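Local structure of cytochrome C-550 (Paracoccus versutus, 2BH4) at residues A17-Q22 and P37-V42. The protein probably carries electrons between redox partners through a covalently attached heme c, here in an axial-ligand variant. The protein carries 1 engineered substitution. Residues are numbered along the deposited sequence; the frame is centred on the assembly and turned at random. Where two conformers were deposited one is given.
Sequences ACHMVQ and PNLYGV. With HEC (heme c), chain B.
His19 stands edge-on between the heme iron and the 37-42 loop, one ring nitrogen serving each. NE2 binds the iron, whose other axial ligand is the engineered Lys100, while ND1 donates to Pro37 O at 2.7 Å, almost straight, in the ring plane and on a lone pair of the carbonyl. That bond fixes the rotation of the imidazole and is likely to make it a more electron-rich ligand. Proline suits the place because its ring restricts phi and so holds the carbonyl, while its CD packs against His19 CE1. Leu39 lays CD1 over one face of the imidazole, 3.6 Å from the ring centroid, a CH-pi contact; the same methyl also sits over the heme face at CHB. Leu39 N donates to Met20 O at 3.0 Å, tying the two segments together.

Farther from the heme, Asn38, its CG anti to the backbone N (chi1 -171°), reads the backbone of Gln22 with both ends of its amide. Asn38 OD1 accepts from Gln22 N at 3.0 Å, and Asn38 ND2 donates to Gln22 O at 2.9 Å. Tyr40 N approaches OD1 from the opposite face, closing an Asx turn. A leucine in place of Asn38 would probably leave Gln22 N and O without these mates and Tyr40 N without its acceptor. Val21, apolar and branched at CB, sets CG1 against Tyr40 CB at 4.0 Å.

Cys18, bonded through SG to heme CAC, and His19 end the Cys-X-X-Cys-His heme-binding motif, and a proline carbonyl holding the proximal histidine is a hallmark of class I cytochromes c.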
# COMPACT_ATOMS: atom_id res chain seq x y z
N ALA A 17 6.44 4.40 -10.35
CA ALA A 17 6.33 3.74 -11.65
C ALA A 17 4.97 3.05 -11.76
O ALA A 17 4.37 3.00 -12.83
CB ALA A 17 7.43 2.74 -11.85
N CYS A 18 4.51 2.51 -10.64
CA CYS A 18 3.29 1.75 -10.60
C CYS A 18 2.09 2.42 -9.93
O CYS A 18 0.95 2.12 -10.28
CB CYS A 18 3.58 0.43 -9.90
SG CYS A 18 4.80 -0.55 -10.81
N HIS A 19 2.37 3.29 -8.97
CA HIS A 19 1.34 3.92 -8.15
C HIS A 19 1.33 5.42 -8.26
O HIS A 19 2.39 6.06 -8.27
CB HIS A 19 1.61 3.62 -6.67
CG HIS A 19 1.42 2.20 -6.25
ND1 HIS A 19 0.19 1.65 -5.95
CD2 HIS A 19 2.34 1.24 -5.95
CE1 HIS A 19 0.35 0.42 -5.51
NE2 HIS A 19 1.65 0.14 -5.50
N MET A 20 0.14 6.00 -8.23
CA MET A 20 0.01 7.44 -8.01
C MET A 20 -0.50 7.72 -6.61
O MET A 20 -0.94 6.82 -5.91
CB MET A 20 -0.93 8.08 -9.02
CG MET A 20 -2.37 7.74 -8.81
SD MET A 20 -3.44 8.39 -10.10
CE MET A 20 -2.94 7.40 -11.49
N VAL A 21 -0.39 8.99 -6.22
CA VAL A 21 -1.04 9.51 -5.02
C VAL A 21 -1.83 10.71 -5.53
O VAL A 21 -1.25 11.77 -5.83
CB VAL A 21 -0.03 9.91 -3.93
CG1 VAL A 21 -0.76 10.46 -2.70
CG2 VAL A 21 0.83 8.71 -3.54
N GLN A 22 -3.13 10.51 -5.68
CA GLN A 22 -4.02 11.52 -6.25
C GLN A 22 -5.25 11.70 -5.36
O GLN A 22 -5.94 10.75 -5.02
CB GLN A 22 -4.44 11.09 -7.66
CG GLN A 22 -5.15 12.18 -8.44
CD GLN A 22 -5.66 11.67 -9.78
OE1 GLN A 22 -6.73 11.08 -9.87
NE2 GLN A 22 -4.87 11.89 -10.82
N PRO A 37 -2.85 0.31 -7.44
CA PRO A 37 -3.89 1.27 -7.13
C PRO A 37 -3.40 2.61 -6.55
O PRO A 37 -2.28 2.73 -6.02
CB PRO A 37 -4.76 0.53 -6.11
CG PRO A 37 -3.89 -0.46 -5.52
CD PRO A 37 -2.92 -0.87 -6.57
N ASN A 38 -4.24 3.62 -6.66
CA ASN A 38 -3.99 4.92 -6.05
C ASN A 38 -3.76 4.70 -4.55
O ASN A 38 -4.54 3.99 -3.89
CB ASN A 38 -5.22 5.81 -6.28
CG ASN A 38 -5.02 7.27 -5.89
OD1 ASN A 38 -4.01 7.69 -5.32
ND2 ASN A 38 -6.00 8.08 -6.27
N LEU A 39 -2.69 5.30 -4.04
CA LEU A 39 -2.33 5.17 -2.62
C LEU A 39 -2.72 6.37 -1.77
O LEU A 39 -2.51 6.33 -0.56
CB LEU A 39 -0.84 4.82 -2.46
CG LEU A 39 -0.41 3.47 -3.04
CD1 LEU A 39 1.07 3.22 -2.87
CD2 LEU A 39 -1.21 2.33 -2.45
N TYR A 40 -3.31 7.40 -2.37
CA TYR A 40 -3.89 8.45 -1.55
C TYR A 40 -4.88 7.78 -0.59
O TYR A 40 -5.73 7.01 -1.01
CB TYR A 40 -4.66 9.49 -2.36
CG TYR A 40 -5.41 10.46 -1.46
CD1 TYR A 40 -6.67 10.16 -0.95
CD2 TYR A 40 -4.81 11.65 -1.06
CE1 TYR A 40 -7.32 11.03 -0.08
CE2 TYR A 40 -5.45 12.53 -0.22
CZ TYR A 40 -6.70 12.22 0.28
OH TYR A 40 -7.31 13.13 1.12
N GLY A 41 -4.85 8.17 0.68
CA GLY A 41 -5.82 7.62 1.62
C GLY A 41 -5.68 6.17 2.00
O GLY A 41 -6.60 5.61 2.60
N VAL A 42 -4.56 5.55 1.68
CA VAL A 42 -4.40 4.13 1.95
C VAL A 42 -4.33 3.80 3.44
O VAL A 42 -4.76 2.72 3.86
CB VAL A 42 -3.20 3.52 1.18
CG1 VAL A 42 -1.87 4.05 1.71
CG2 VAL A 42 -3.26 2.00 1.19
FE HEC B . 2.50 -1.55 -4.71
CHA HEC B . -0.51 -2.97 -4.04
CHB HEC B . 2.39 0.10 -1.72
CHC HEC B . 5.70 -0.43 -5.19
CHD HEC B . 2.42 -2.67 -7.94
NA HEC B . 1.19 -1.47 -3.19
C1A HEC B . -0.01 -2.14 -3.07
C2A HEC B . -0.64 -1.85 -1.82
C3A HEC B . 0.18 -1.00 -1.18
C4A HEC B . 1.33 -0.75 -2.02
CMA HEC B . -0.06 -0.40 0.21
CAA HEC B . -2.01 -2.38 -1.38
CBA HEC B . -3.05 -1.38 -1.88
CGA HEC B . -4.50 -1.73 -1.61
O1A HEC B . -5.38 -1.00 -2.16
O2A HEC B . -4.79 -2.69 -0.84
NB HEC B . 3.80 -0.38 -3.66
C1B HEC B . 3.52 0.27 -2.48
C2B HEC B . 4.66 1.07 -2.12
C3B HEC B . 5.59 0.88 -3.05
C4B HEC B . 5.07 -0.01 -4.06
CMB HEC B . 4.73 1.97 -0.87
CAB HEC B . 7.01 1.49 -3.07
CBB HEC B . 7.80 1.13 -2.01
NC HEC B . 3.80 -1.53 -6.24
C1C HEC B . 5.08 -1.07 -6.25
C2C HEC B . 5.67 -1.28 -7.56
C3C HEC B . 4.78 -1.90 -8.34
C4C HEC B . 3.58 -2.04 -7.52
CMC HEC B . 7.10 -0.85 -7.92
CAC HEC B . 4.90 -2.35 -9.82
CBC HEC B . 5.96 -3.07 -10.27
ND HEC B . 1.20 -2.63 -5.79
C1D HEC B . 1.38 -3.01 -7.12
C2D HEC B . 0.32 -3.91 -7.50
C3D HEC B . -0.57 -4.01 -6.32
C4D HEC B . 0.04 -3.19 -5.26
CMD HEC B . 0.08 -4.62 -8.84
CAD HEC B . -1.81 -4.93 -6.24
CBD HEC B . -1.28 -6.18 -5.52
CGD HEC B . -2.16 -7.41 -5.69
O1D HEC B . -3.29 -7.27 -6.20
O2D HEC B . -1.75 -8.53 -5.28